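PDB 6RIW: ORF10 from Moritella marina, which carries, in this part, the ketosynthase-chain length factor didomain of a polyunsaturated fatty acid synthase, which probably elongates acyl chains by beta-ketoacyl condensation. Local coordinates for residues 346-349 against 350-354. Residues are numbered along the deposited sequence; the frame is centred on the assembly and turned at random.
Sequences METF and FSRVN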
ATOM      1  N   MET A 346      -4.601  18.537 -21.290  1.00 21.47           N
ATOM      2  CA  MET A 346      -5.367  19.723 -20.933  1.00 23.13           C
ATOM      3  C   MET A 346      -5.739  20.524 -22.171  1.00 23.42           C
ATOM      4  O   MET A 346      -6.822  21.117 -22.230  1.00 25.51           O
ATOM      5  CB  MET A 346      -4.575  20.580 -19.964  1.00 24.33           C
ATOM      6  CG  MET A 346      -4.291  19.885 -18.648  1.00 26.62           C
ATOM      7  SD  MET A 346      -3.931  21.100 -17.376  1.00 33.65           S
ATOM      8  CE  MET A 346      -2.175  21.306 -17.728  1.00 29.86           C
ATOM      9  N   GLU A 347      -4.851  20.556 -23.162  1.00 23.03           N
ATOM     10  CA  GLU A 347      -5.170  21.244 -24.411  1.00 25.50           C
ATOM     11  C   GLU A 347      -6.359  20.580 -25.093  1.00 23.33           C
ATOM     12  O   GLU A 347      -7.326  21.249 -25.483  1.00 25.29           O
ATOM     13  CB  GLU A 347      -3.948  21.245 -25.329  1.00 25.32           C
ATOM     14  CG  GLU A 347      -4.267  21.561 -26.792  1.00 28.92           C
ATOM     15  CD  GLU A 347      -3.070  21.356 -27.684  1.00 32.06           C
ATOM     16  OE1 GLU A 347      -2.151  22.206 -27.636  1.00 33.93           O
ATOM     17  OE2 GLU A 347      -3.039  20.340 -28.414  1.00 35.18           O
ATOM     18  N   THR A 348      -6.323  19.249 -25.196  1.00 25.82           N
ATOM     19  CA  THR A 348      -7.412  18.515 -25.831  1.00 26.03           C
ATOM     20  C   THR A 348      -8.751  18.817 -25.170  1.00 29.00           C
ATOM     21  O   THR A 348      -9.746  19.074 -25.857  1.00 26.48           O
ATOM     22  CB  THR A 348      -7.117  17.023 -25.780  1.00 26.11           C
ATOM     23  OG1 THR A 348      -5.939  16.752 -26.548  1.00 27.49           O
ATOM     24  CG2 THR A 348      -8.296  16.219 -26.312  1.00 26.93           C
ATOM     25  N   PHE A 349      -8.789  18.817 -23.836  1.00 23.58           N
ATOM     26  CA  PHE A 349     -10.060  18.916 -23.120  1.00 26.10           C
ATOM     27  C   PHE A 349     -10.567  20.349 -23.052  1.00 25.43           C
ATOM     28  O   PHE A 349     -11.715  20.624 -23.419  1.00 25.27           O
ATOM     29  CB  PHE A 349      -9.901  18.340 -21.707  1.00 25.13           C
ATOM     30  CG  PHE A 349     -11.166  18.350 -20.898  1.00 26.06           C
ATOM     31  CD1 PHE A 349     -12.218  17.489 -21.209  1.00 27.22           C
ATOM     32  CD2 PHE A 349     -11.306  19.211 -19.827  1.00 24.17           C
ATOM     33  CE1 PHE A 349     -13.384  17.503 -20.461  1.00 24.14           C
ATOM     34  CE2 PHE A 349     -12.462  19.222 -19.078  1.00 24.79           C
ATOM     35  CZ  PHE A 349     -13.502  18.360 -19.393  1.00 23.22           C
ATOM     36  N   PHE A 350      -9.739  21.283 -22.576  1.00 25.79           N
ATOM     37  CA  PHE A 350     -10.246  22.633 -22.341  1.00 26.47           C
ATOM     38  C   PHE A 350     -10.406  23.447 -23.623  1.00 30.38           C
ATOM     39  O   PHE A 350     -11.162  24.429 -23.627  1.00 30.72           O
ATOM     40  CB  PHE A 350      -9.351  23.369 -21.350  1.00 26.04           C
ATOM     41  CG  PHE A 350      -9.529  22.889 -19.938  1.00 28.45           C
ATOM     42  CD1 PHE A 350     -10.625  23.294 -19.196  1.00 28.24           C
ATOM     43  CD2 PHE A 350      -8.625  21.995 -19.378  1.00 29.39           C
ATOM     44  CE1 PHE A 350     -10.801  22.853 -17.903  1.00 31.37           C
ATOM     45  CE2 PHE A 350      -8.808  21.530 -18.086  1.00 26.33           C
ATOM     46  CZ  PHE A 350      -9.893  21.960 -17.349  1.00 27.86           C
ATOM     47  N   SER A 351      -9.741  23.063 -24.709  1.00 29.69           N
ATOM     48  CA  SER A 351      -9.993  23.764 -25.964  1.00 29.15           C
ATOM     49  C   SER A 351     -11.414  23.534 -26.473  1.00 33.78           C
ATOM     50  O   SER A 351     -11.923  24.363 -27.237  1.00 32.16           O
ATOM     51  CB  SER A 351      -8.952  23.362 -27.012  1.00 30.33           C
ATOM     52  OG  SER A 351      -9.139  22.041 -27.464  1.00 29.22           O
ATOM     53  N   ARG A 352     -12.084  22.462 -26.024  1.00 30.71           N
ATOM     54  CA  ARG A 352     -13.471  22.213 -26.415  1.00 32.90           C
ATOM     55  C   ARG A 352     -14.409  23.314 -25.941  1.00 33.38           C
ATOM     56  O   ARG A 352     -15.490  23.498 -26.515  1.00 35.61           O
ATOM     57  CB  ARG A 352     -13.956  20.869 -25.852  1.00 30.01           C
ATOM     58  CG  ARG A 352     -13.202  19.668 -26.354  1.00 29.76           C
ATOM     59  CD  ARG A 352     -13.526  18.412 -25.533  1.00 31.70           C
ATOM     60  NE  ARG A 352     -12.746  17.275 -26.018  1.00 28.53           N
ATOM     61  CZ  ARG A 352     -12.751  16.064 -25.470  1.00 31.83           C
ATOM     62  NH1 ARG A 352     -13.507  15.814 -24.404  1.00 30.44           N
ATOM     63  NH2 ARG A 352     -12.011  15.104 -26.001  1.00 27.76           N
ATOM     64  N   VAL A 353     -14.043  24.021 -24.874  1.00 31.18           N
ATOM     65  CA  VAL A 353     -14.839  25.112 -24.338  1.00 32.07           C
ATOM     66  C   VAL A 353     -14.105  26.439 -24.434  1.00 33.13           C
ATOM     67  O   VAL A 353     -14.569  27.437 -23.887  1.00 37.80           O
ATOM     68  CB  VAL A 353     -15.271  24.830 -22.887  1.00 35.03           C
ATOM     69  CG1 VAL A 353     -16.251  23.654 -22.845  1.00 34.55           C
ATOM     70  CG2 VAL A 353     -14.045  24.562 -22.001  1.00 31.30           C
ATOM     71  N   ASN A 354     -12.958  26.458 -25.106  1.00 32.72           N
ATOM     72  CA  ASN A 354     -12.166  27.670 -25.305  1.00 36.65           C
ATOM     73  C   ASN A 354     -11.777  28.327 -23.985  1.00 37.27           C
ATOM     74  O   ASN A 354     -11.827  29.551 -23.841  1.00 32.14           O
ATOM     75  CB  ASN A 354     -12.894  28.658 -26.210  1.00 40.80           C
ATOM     76  CG  ASN A 354     -12.294  28.701 -27.578  1.00 47.48           C
ATOM     77  OD1 ASN A 354     -11.103  29.000 -27.733  1.00 46.57           O
ATOM     78  ND2 ASN A 354     -13.095  28.371 -28.588  1.00 49.45           N
TER
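Ser-351 and Glu-347 illustrate how a helix end keeps its polar groups paired. Glu-347 O accepts twice, from Ser-351 N at 3.1 Å and Ser-351 OG at 2.8 Å, the two donors arriving from opposite faces of the carbonyl plane. The hydroxyl gets there because its first torsion (71°) sets OG between the backbone N and the carbonyl carbon. One residue earlier, Phe-350 N donates to Met-346 O at 2.9 Å, nearly straight (164°). Arg-352 N turns instead to the carbonyl three residues back, Phe-349 O, 3.2 Å away and from above its plane. Asn-354, with positive phi, is the C-prime residue of a Schellman motif, its N bonded to Ser-351 O. Other side chains look elsewhere: Arg-352 NH1 to Glu-312 in a salt bridge, the Glu-347 carboxylate to Ser-402 and Asn-404, Thr-348 OG1 to Arg-344 O. The edge of Phe-349 meets the face of Phe-350 in a T-shaped pair, CD2 above the ring centre and the planes at 83°. With an alanine in place of Phe-350, the face that receives this CD2 would probably be lost and a gap opened beside Ile-328. The terminus packs on helix 304-318 through Phe-349 and on strand 327-329 through Phe-350.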